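PDB 1NF2: phosphatase, which probably hydrolyses phosphorylated substrates as a magnesium-dependent phosphatase of the haloacid dehalogenase (HAD) superfamily. Local coordinates for residues Y2-F7 / Y36-S41; V6-G11 / F212-N217; E29-K34 / I261-L266. All blocks are in the same frame, centred on the assembly; numbering follows the deposited sequence.

Contacts 1 and 2 are buried and share Val6 and Phe7. Strand 4-8 is central to both: contact 1 joins it to strand 36-40, contact 2 to strand 209-213 on its other edge. Their chemistry diverges along the strand. Contact 1 is a ladder of backbone bonds flanked by apolar side chains, whereas contact 2 starts as such a ladder and ends in carboxylates around a magnesium ion. Contact 3 lies toward the surface, where the tail 261-266 packs on the end of helix 22-31 and a disulfide fastens it close by. Contact 3 meets contact 1 through Arg3 and Asp264, which form a salt bridge, and does not touch contact 2.

Contact 1 of 3, residues Y2-F7 / Y36-S41; sequences YRVFVF and YVVFAS
Phe7, Tyr36 and Val38 bury the most surface where strands 4-7 and 36-40 run side by side in the parallel core of the Rossmann-like HAD domain. The two strands are joined through helices 9-13 and 22-31, a beta-alpha-beta crossover, and their axes lie 18° apart. Val38 takes part through both backbone groups: its N donates to Phe5 O at 2.8 Å, and its O accepts from Phe7 N. The valine side chain stands beside that of Val6, pointing the same way, with CB 3.9 Å from Val6 CG2. Val4 shares this face, on which side chains of strand 209-213 also touch Val4 and Val6. Tyr36 starts the ladder in the same fashion. Its N reaches Arg3 O at 3.1 Å and its O receives Phe5 N at 2.9 Å, while Val4 CG2 packs against the tyrosine CB at 4.2 Å. The tyrosine ring then leads away from strand 4-7 to meet Trp204, and Arg3 O lies at its edge. Phe7 is on the other face, with Phe5, Val37 and Phe39, where Ile28 and Leu31 of helix 22-31 pack against Phe7, Val37 and Phe5. Phe7 O accepts from Ala40 N at 3.0 Å, the last of five backbone bonds; Ala40 brings the ladder near the magnesium site. The phenylalanine CG is anti to the carbonyl carbon (chi1 -53°), beside the backbone N, and the ring reaches not its bridge partner Phe39 but Val37, two residues back along the strand on the same face. The methyl CG1 of Val37 meets the edge of this ring, in its plane, 3.8 Å from Phe7 CE2.

Contact 2 of 3, residues V6-G11 / F212-N217; sequences VFDLDG and FGDNEN. With MG (magnesium ion), chain F.
Phe212 and Val6 begin this contact with a backbone bond, Phe212 N to Val6 O at 2.9 Å, and Asp8 N returns one to Phe212 O at 3.2 Å. These two bonds bracket Phe7 in a short parallel pairing at the carboxyl ends of strands 4-8 and 209-213, where HAD enzymes place their active site. The aromatic contact lies beside them. The side chains of Phe7 and Phe212 lie side by side and point the same way, their ring planes 25° apart but slid so far that they barely overlap, with Phe7 CE1 3.4 Å from Phe212 CD2. Val254 of helix 253-258 touches both. Beyond the strands the chemistry turns ionic. Asp8 and Asp10 belong to the DxDGT signature of the superfamily, and Asp214 to its later GDxxxD motif. Asp8 extends its CG anti to the backbone N (chi1 -176°), and OD1 binds the magnesium ion at 2.5 Å. Asp214 OD2 binds it at 2.7 Å, its carboxylate turned 72° from that of Asp8. Asp10 adds its backbone O, 2.6 Å from the ion, while its carboxylate forms a salt bridge with Arg43. Glycine fits at Gly11: its backbone has a positive phi, Asp214 OD1 lies 3.3 Å from its CA, and a side chain would run into that oxygen. In the second shell Lys191 pairs with Asp8 OD2, and Asp218 OD1 accepts the backbone N-H groups of Asp214 and Asn215. The shared cation probably offsets the repulsion between the neighbouring oxygens of Asp8 and Asp214, and thus would couple the ends of two strands far apart in sequence into one metal site.

Contact 3 of 3, residues E29-K34 / I261-L266; sequences EKLSRK and ISTDCL
With CG anti to the backbone N (chi1 167°) and CD anti to CA (chi2 177°), Lys34 stretches the start of its side chain across Cys265, bringing Lys34 CD within 3.2 Å of Cys265 CA. Lys34 CG also lies 3.9 Å from Cys265 CB, so it is the aliphatic part of the lysine that covers the cysteine. Arg33 O, in the residue before, comes to 3.4 Å from Cys265 CB. The sulfur faces the buried Leu31, whose methyl CD2 is 4.0 Å from Cys265 SG and equally far from Thr263 OG1. Here the C-terminal tail, which follows helix 253-258, packs on the end of helix 22-31 and on the turn leading into strand 36-40 of the HAD core. Cys265 is bonded through a disulfide to Cys35, next in the chain after Lys34, which pins the tail covalently to that turn. Thr263 OG1 donates to Asp264 O at 2.8 Å, approaching from above the carbonyl plane; Tyr2 O is a second, weak partner competing for the same hydroxyl. Phe5 of strand 4-8 also touches the threonine side chain. An alanine here would probably leave Asp264 O without its hydroxyl donor and open a gap beside Leu31 CD2 and the ring of Phe5. Leu266, exposed near the chain end, turns its side chain about at a right angle to that of Lys30. Leu266 CD2 sits 3.4 Å from Lys30 CB, tighter than usual for two carbons, but the leucine is poorly ordered and its exact place is uncertain.

Contact 1 of 3, residues Y2-F7 / Y36-S41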
loop_
_atom_site.group_PDB
_atom_site.type_symbol
_atom_site.label_atom_id
_atom_site.label_comp_id
_atom_site.label_asym_id
_atom_site.label_seq_id
_atom_site.Cartn_x
_atom_site.Cartn_y
_atom_site.Cartn_z
ATOM N N TYR A 2 23.359 5.888 6.850
ATOM C CA TYR A 2 22.179 5.512 6.085
ATOM C C TYR A 2 21.977 6.423 4.890
ATOM O O TYR A 2 22.162 7.636 4.993
ATOM C CB TYR A 2 20.959 5.558 7.007
ATOM C CG TYR A 2 21.027 4.487 8.054
ATOM C CD1 TYR A 2 20.597 3.188 7.767
ATOM C CD2 TYR A 2 21.614 4.730 9.295
ATOM C CE1 TYR A 2 20.754 2.158 8.682
ATOM C CE2 TYR A 2 21.775 3.701 10.224
ATOM C CZ TYR A 2 21.344 2.415 9.905
ATOM O OH TYR A 2 21.523 1.372 10.786
ATOM N N ARG A 3 21.595 5.840 3.755
ATOM C CA ARG A 3 21.385 6.616 2.531
ATOM C C ARG A 3 20.033 6.360 1.869
ATOM O O ARG A 3 19.710 6.986 0.861
ATOM C CB ARG A 3 22.491 6.310 1.517
ATOM C CG ARG A 3 23.894 6.554 2.033
ATOM C CD ARG A 3 24.938 6.245 0.970
ATOM N NE ARG A 3 26.293 6.576 1.405
ATOM C CZ ARG A 3 26.923 5.986 2.416
ATOM N NH1 ARG A 3 26.319 5.030 3.104
ATOM N NH2 ARG A 3 28.158 6.349 2.736
ATOM N N VAL A 4 19.250 5.446 2.435
ATOM C CA VAL A 4 17.940 5.102 1.880
ATOM C C VAL A 4 16.917 5.155 3.009
ATOM O O VAL A 4 17.080 4.509 4.036
ATOM C CB VAL A 4 17.971 3.691 1.244
ATOM C CG1 VAL A 4 16.591 3.324 0.667
ATOM C CG2 VAL A 4 19.033 3.660 0.150
ATOM N N PHE A 5 15.864 5.932 2.798
ATOM C CA PHE A 5 14.839 6.139 3.810
ATOM C C PHE A 5 13.445 5.722 3.330
ATOM O O PHE A 5 12.863 6.354 2.455
ATOM C CB PHE A 5 14.879 7.621 4.210
ATOM C CG PHE A 5 16.243 8.078 4.676
ATOM C CD1 PHE A 5 16.662 7.847 5.988
ATOM C CD2 PHE A 5 17.134 8.668 3.785
ATOM C CE1 PHE A 5 17.952 8.188 6.405
ATOM C CE2 PHE A 5 18.429 9.015 4.189
ATOM C CZ PHE A 5 18.840 8.772 5.501
ATOM N N VAL A 6 12.919 4.651 3.911
ATOM C CA VAL A 6 11.608 4.135 3.519
ATOM C C VAL A 6 10.521 4.516 4.528
ATOM O O VAL A 6 10.657 4.276 5.723
ATOM C CB VAL A 6 11.667 2.600 3.363
ATOM C CG1 VAL A 6 10.324 2.074 2.842
ATOM C CG2 VAL A 6 12.800 2.229 2.397
ATOM N N PHE A 7 9.434 5.094 4.035
ATOM C CA PHE A 7 8.351 5.540 4.904
ATOM C C PHE A 7 6.971 5.016 4.512
ATOM O O PHE A 7 6.555 5.146 3.359
ATOM C CB PHE A 7 8.244 7.073 4.881
ATOM C CG PHE A 7 9.526 7.797 5.170
ATOM C CD1 PHE A 7 9.948 8.000 6.481
ATOM C CD2 PHE A 7 10.292 8.317 4.130
ATOM C CE1 PHE A 7 11.120 8.720 6.756
ATOM C CE2 PHE A 7 11.468 9.038 4.394
ATOM C CZ PHE A 7 11.880 9.238 5.710
ATOM N N TYR A 36 18.302 8.867 -1.198
ATOM C CA TYR A 36 17.088 8.220 -1.697
ATOM C C TYR A 36 15.937 8.108 -0.706
ATOM O O TYR A 36 16.094 7.576 0.395
ATOM C CB TYR A 36 17.426 6.812 -2.189
ATOM C CG TYR A 36 18.329 6.778 -3.393
ATOM C CD1 TYR A 36 17.814 6.964 -4.676
ATOM C CD2 TYR A 36 19.698 6.554 -3.257
ATOM C CE1 TYR A 36 18.635 6.922 -5.792
ATOM C CE2 TYR A 36 20.531 6.511 -4.372
ATOM C CZ TYR A 36 19.990 6.695 -5.633
ATOM O OH TYR A 36 20.799 6.650 -6.744
ATOM N N VAL A 37 14.769 8.585 -1.122
ATOM C CA VAL A 37 13.577 8.515 -0.296
ATOM C C VAL A 37 12.551 7.593 -0.967
ATOM O O VAL A 37 12.308 7.704 -2.171
ATOM C CB VAL A 37 12.980 9.920 -0.087
ATOM C CG1 VAL A 37 11.664 9.832 0.665
ATOM C CG2 VAL A 37 13.971 10.775 0.694
ATOM N N VAL A 38 11.961 6.685 -0.187
ATOM C CA VAL A 38 10.970 5.728 -0.699
ATOM C C VAL A 38 9.655 5.738 0.091
ATOM O O VAL A 38 9.653 5.692 1.316
ATOM C CB VAL A 38 11.531 4.277 -0.669
ATOM C CG1 VAL A 38 10.509 3.290 -1.241
ATOM C CG2 VAL A 38 12.830 4.206 -1.457
ATOM N N PHE A 39 8.538 5.807 -0.623
ATOM C CA PHE A 39 7.221 5.795 0.001
ATOM C C PHE A 39 6.573 4.436 -0.280
ATOM O O PHE A 39 6.533 3.984 -1.426
ATOM C CB PHE A 39 6.351 6.920 -0.568
ATOM C CG PHE A 39 6.838 8.303 -0.217
ATOM C CD1 PHE A 39 7.924 8.863 -0.874
ATOM C CD2 PHE A 39 6.228 9.030 0.795
ATOM C CE1 PHE A 39 8.395 10.132 -0.524
ATOM C CE2 PHE A 39 6.692 10.297 1.151
ATOM C CZ PHE A 39 7.774 10.848 0.494
ATOM N N ALA A 40 6.071 3.786 0.762
ATOM C CA ALA A 40 5.446 2.476 0.614
ATOM C C ALA A 40 4.061 2.490 1.235
ATOM O O ALA A 40 3.916 2.624 2.447
ATOM C CB ALA A 40 6.313 1.413 1.274
ATOM N N SER A 41 3.041 2.325 0.407
ATOM C CA SER A 41 1.668 2.366 0.890
ATOM C C SER A 41 0.772 1.244 0.375
ATOM O O SER A 41 1.109 0.551 -0.590
ATOM C CB SER A 41 1.040 3.705 0.498
ATOM O OG SER A 41 -0.294 3.795 0.957
#

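Contact 2 of 3, residues V6-G11 / F212-N217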
loop_
_atom_site.group_PDB
_atom_site.type_symbol
_atom_site.label_atom_id
_atom_site.label_comp_id
_atom_site.label_asym_id
_atom_site.label_seq_id
_atom_site.Cartn_x
_atom_site.Cartn_y
_atom_site.Cartn_z
ATOM N N VAL A 6 12.919 4.651 3.911
ATOM C CA VAL A 6 11.608 4.135 3.519
ATOM C C VAL A 6 10.521 4.516 4.528
ATOM O O VAL A 6 10.657 4.276 5.723
ATOM C CB VAL A 6 11.667 2.600 3.363
ATOM C CG1 VAL A 6 10.324 2.074 2.842
ATOM C CG2 VAL A 6 12.800 2.229 2.397
ATOM N N PHE A 7 9.434 5.094 4.035
ATOM C CA PHE A 7 8.351 5.540 4.904
ATOM C C PHE A 7 6.971 5.016 4.512
ATOM O O PHE A 7 6.555 5.146 3.359
ATOM C CB PHE A 7 8.244 7.073 4.881
ATOM C CG PHE A 7 9.526 7.797 5.170
ATOM C CD1 PHE A 7 9.948 8.000 6.481
ATOM C CD2 PHE A 7 10.292 8.317 4.130
ATOM C CE1 PHE A 7 11.120 8.720 6.756
ATOM C CE2 PHE A 7 11.468 9.038 4.394
ATOM C CZ PHE A 7 11.880 9.238 5.710
ATOM N N ASP A 8 6.250 4.436 5.463
ATOM C CA ASP A 8 4.885 4.011 5.175
ATOM C C ASP A 8 4.164 5.359 5.275
ATOM O O ASP A 8 4.689 6.295 5.895
ATOM C CB ASP A 8 4.368 3.053 6.255
ATOM C CG ASP A 8 2.971 2.502 5.948
ATOM O OD1 ASP A 8 2.473 1.661 6.731
ATOM O OD2 ASP A 8 2.366 2.900 4.933
ATOM N N LEU A 9 2.992 5.479 4.659
ATOM C CA LEU A 9 2.233 6.729 4.709
ATOM C C LEU A 9 1.281 6.741 5.902
ATOM O O LEU A 9 1.581 7.351 6.929
ATOM C CB LEU A 9 1.453 6.930 3.405
ATOM C CG LEU A 9 1.985 7.977 2.422
ATOM C CD1 LEU A 9 3.491 7.901 2.332
ATOM C CD2 LEU A 9 1.362 7.760 1.058
ATOM N N ASP A 10 0.141 6.062 5.769
ATOM C CA ASP A 10 -0.846 5.997 6.845
ATOM C C ASP A 10 -0.223 5.534 8.160
ATOM O O ASP A 10 0.644 4.655 8.171
ATOM C CB ASP A 10 -1.996 5.057 6.450
ATOM C CG ASP A 10 -2.877 5.640 5.350
ATOM O OD1 ASP A 10 -3.794 6.426 5.668
ATOM O OD2 ASP A 10 -2.640 5.328 4.167
ATOM N N GLY A 11 -0.663 6.146 9.260
ATOM C CA GLY A 11 -0.163 5.808 10.583
ATOM C C GLY A 11 1.324 6.037 10.803
ATOM O O GLY A 11 1.845 5.723 11.875
ATOM N N PHE A 212 10.407 3.162 8.362
ATOM C CA PHE A 212 9.502 3.635 9.405
ATOM C C PHE A 212 8.159 2.974 9.110
ATOM O O PHE A 212 7.684 3.024 7.977
ATOM C CB PHE A 212 9.323 5.165 9.338
ATOM C CG PHE A 212 10.535 5.956 9.763
ATOM C CD1 PHE A 212 10.578 6.569 11.010
ATOM C CD2 PHE A 212 11.611 6.115 8.908
ATOM C CE1 PHE A 212 11.681 7.333 11.399
ATOM C CE2 PHE A 212 12.722 6.876 9.288
ATOM C CZ PHE A 212 12.750 7.485 10.538
ATOM N N GLY A 213 7.560 2.362 10.125
ATOM C CA GLY A 213 6.281 1.714 9.932
ATOM C C GLY A 213 5.453 1.643 11.203
ATOM O O GLY A 213 5.888 2.074 12.274
ATOM N N ASP A 214 4.249 1.099 11.073
ATOM C CA ASP A 214 3.336 0.955 12.192
ATOM C C ASP A 214 2.495 -0.313 12.029
ATOM O O ASP A 214 1.837 -0.756 12.977
ATOM C CB ASP A 214 2.392 2.154 12.240
ATOM C CG ASP A 214 1.317 2.086 11.158
ATOM O OD1 ASP A 214 0.204 2.606 11.392
ATOM O OD2 ASP A 214 1.581 1.513 10.073
ATOM N N ASN A 215 2.553 -0.877 10.820
ATOM C CA ASN A 215 1.771 -2.042 10.375
ATOM C C ASN A 215 2.292 -3.466 10.365
ATOM O O ASN A 215 3.488 -3.734 10.436
ATOM C CB ASN A 215 1.286 -1.804 8.935
ATOM C CG ASN A 215 -0.036 -1.126 8.883
ATOM O OD1 ASN A 215 -0.566 -0.846 7.805
ATOM N ND2 ASN A 215 -0.598 -0.858 10.052
ATOM N N GLU A 216 1.330 -4.370 10.197
ATOM C CA GLU A 216 1.585 -5.795 10.060
ATOM C C GLU A 216 2.181 -5.823 8.654
ATOM O O GLU A 216 3.156 -6.514 8.394
ATOM C CB GLU A 216 0.265 -6.568 10.077
ATOM C CG GLU A 216 0.205 -7.705 11.074
ATOM C CD GLU A 216 1.332 -8.695 10.890
ATOM O OE1 GLU A 216 1.569 -9.118 9.738
ATOM O OE2 GLU A 216 1.977 -9.056 11.900
ATOM N N ASN A 217 1.580 -5.029 7.767
ATOM C CA ASN A 217 2.032 -4.886 6.386
ATOM C C ASN A 217 3.483 -4.390 6.287
ATOM O O ASN A 217 4.221 -4.800 5.389
ATOM C CB ASN A 217 1.144 -3.886 5.642
ATOM C CG ASN A 217 -0.199 -4.475 5.222
ATOM O OD1 ASN A 217 -1.103 -3.739 4.812
ATOM N ND2 ASN A 217 -0.330 -5.795 5.305
HETATM MG MG MG F . 0.245 2.093 7.774
#

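Contact 3 of 3, residues E29-K34 / I261-L266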
loop_
_atom_site.group_PDB
_atom_site.type_symbol
_atom_site.label_atom_id
_atom_site.label_comp_id
_atom_site.label_asym_id
_atom_site.label_seq_id
_atom_site.Cartn_x
_atom_site.Cartn_y
_atom_site.Cartn_z
ATOM N N GLU A 29 12.633 16.784 2.596
ATOM C CA GLU A 29 13.200 17.653 1.564
ATOM C C GLU A 29 14.723 17.687 1.655
ATOM O O GLU A 29 15.416 17.573 0.650
ATOM C CB GLU A 29 12.657 19.080 1.708
ATOM C CG GLU A 29 11.450 19.388 0.846
ATOM C CD GLU A 29 11.791 19.425 -0.632
ATOM O OE1 GLU A 29 10.866 19.590 -1.457
ATOM O OE2 GLU A 29 12.988 19.293 -0.970
ATOM N N LYS A 30 15.243 17.847 2.865
ATOM C CA LYS A 30 16.688 17.893 3.057
ATOM C C LYS A 30 17.369 16.576 2.657
ATOM O O LYS A 30 18.434 16.581 2.032
ATOM C CB LYS A 30 17.005 18.240 4.515
ATOM C CG LYS A 30 16.594 19.654 4.904
ATOM C CD LYS A 30 16.671 19.866 6.410
ATOM C CE LYS A 30 18.066 19.577 6.938
ATOM N NZ LYS A 30 18.133 19.706 8.423
ATOM N N LEU A 31 16.753 15.451 3.012
ATOM C CA LEU A 31 17.308 14.147 2.668
ATOM C C LEU A 31 17.273 13.886 1.168
ATOM O O LEU A 31 18.248 13.391 0.599
ATOM C CB LEU A 31 16.534 13.024 3.363
ATOM C CG LEU A 31 16.731 12.798 4.859
ATOM C CD1 LEU A 31 15.850 11.633 5.304
ATOM C CD2 LEU A 31 18.193 12.500 5.143
ATOM N N SER A 32 16.145 14.214 0.539
ATOM C CA SER A 32 15.952 13.983 -0.891
ATOM C C SER A 32 17.089 14.536 -1.733
ATOM O O SER A 32 17.251 14.167 -2.898
ATOM C CB SER A 32 14.635 14.593 -1.354
ATOM O OG SER A 32 14.755 15.992 -1.494
ATOM N N ARG A 33 17.864 15.441 -1.148
ATOM C CA ARG A 33 19.001 16.015 -1.843
ATOM C C ARG A 33 20.169 15.074 -1.586
ATOM O O ARG A 33 20.586 14.882 -0.442
ATOM C CB ARG A 33 19.313 17.410 -1.302
ATOM C CG ARG A 33 20.557 18.048 -1.896
ATOM C CD ARG A 33 20.471 18.185 -3.407
ATOM N NE ARG A 33 21.652 18.856 -3.948
ATOM C CZ ARG A 33 21.833 19.126 -5.236
ATOM N NH1 ARG A 33 20.908 18.784 -6.125
ATOM N NH2 ARG A 33 22.939 19.742 -5.638
ATOM N N LYS A 34 20.675 14.475 -2.658
ATOM C CA LYS A 34 21.787 13.532 -2.582
ATOM C C LYS A 34 21.387 12.124 -2.123
ATOM O O LYS A 34 22.049 11.155 -2.494
ATOM C CB LYS A 34 22.902 14.075 -1.668
ATOM C CG LYS A 34 23.953 13.032 -1.284
ATOM C CD LYS A 34 25.085 13.617 -0.447
ATOM C CE LYS A 34 26.197 14.206 -1.308
ATOM N NZ LYS A 34 25.722 15.272 -2.233
ATOM N N ILE A 261 19.523 10.209 13.212
ATOM C CA ILE A 261 20.186 9.104 12.518
ATOM C C ILE A 261 21.429 9.496 11.722
ATOM O O ILE A 261 21.444 10.532 11.065
ATOM C CB ILE A 261 19.176 8.353 11.599
ATOM C CG1 ILE A 261 19.924 7.624 10.489
ATOM C CG2 ILE A 261 18.168 9.316 11.025
ATOM C CD1 ILE A 261 19.012 6.907 9.545
ATOM N N SER A 262 22.471 8.663 11.799
ATOM C CA SER A 262 23.724 8.907 11.074
ATOM C C SER A 262 23.450 8.791 9.592
ATOM O O SER A 262 23.180 7.700 9.078
ATOM C CB SER A 262 24.799 7.889 11.449
ATOM O OG SER A 262 25.110 7.969 12.822
ATOM N N THR A 263 23.554 9.909 8.897
ATOM C CA THR A 263 23.257 9.909 7.489
ATOM C C THR A 263 24.213 10.696 6.621
ATOM O O THR A 263 24.795 11.695 7.054
ATOM C CB THR A 263 21.858 10.477 7.252
ATOM O OG1 THR A 263 21.686 10.759 5.863
ATOM C CG2 THR A 263 21.675 11.760 8.031
ATOM N N ASP A 264 24.369 10.230 5.388
ATOM C CA ASP A 264 25.193 10.922 4.418
ATOM C C ASP A 264 24.326 12.127 4.079
ATOM O O ASP A 264 23.550 12.577 4.921
ATOM C CB ASP A 264 25.418 10.046 3.182
ATOM C CG ASP A 264 26.841 9.533 3.082
ATOM O OD1 ASP A 264 27.317 8.897 4.044
ATOM O OD2 ASP A 264 27.482 9.763 2.035
ATOM N N CYS A 265 24.412 12.617 2.847
ATOM C CA CYS A 265 23.640 13.792 2.437
ATOM C C CYS A 265 23.701 14.871 3.528
ATOM O O CYS A 265 24.229 14.630 4.614
ATOM C CB CYS A 265 22.181 13.416 2.126
ATOM S SG CYS A 265 21.493 11.943 2.949
ATOM N N LEU A 266 23.187 16.061 3.241
ATOM C CA LEU A 266 23.299 17.152 4.199
ATOM C C LEU A 266 24.753 17.343 4.641
ATOM O O LEU A 266 25.045 18.154 5.527
ATOM C CB LEU A 266 22.447 16.798 5.428
ATOM C CG LEU A 266 21.055 16.217 5.230
ATOM C CD1 LEU A 266 20.446 15.860 6.585
ATOM C CD2 LEU A 266 20.201 17.213 4.498
#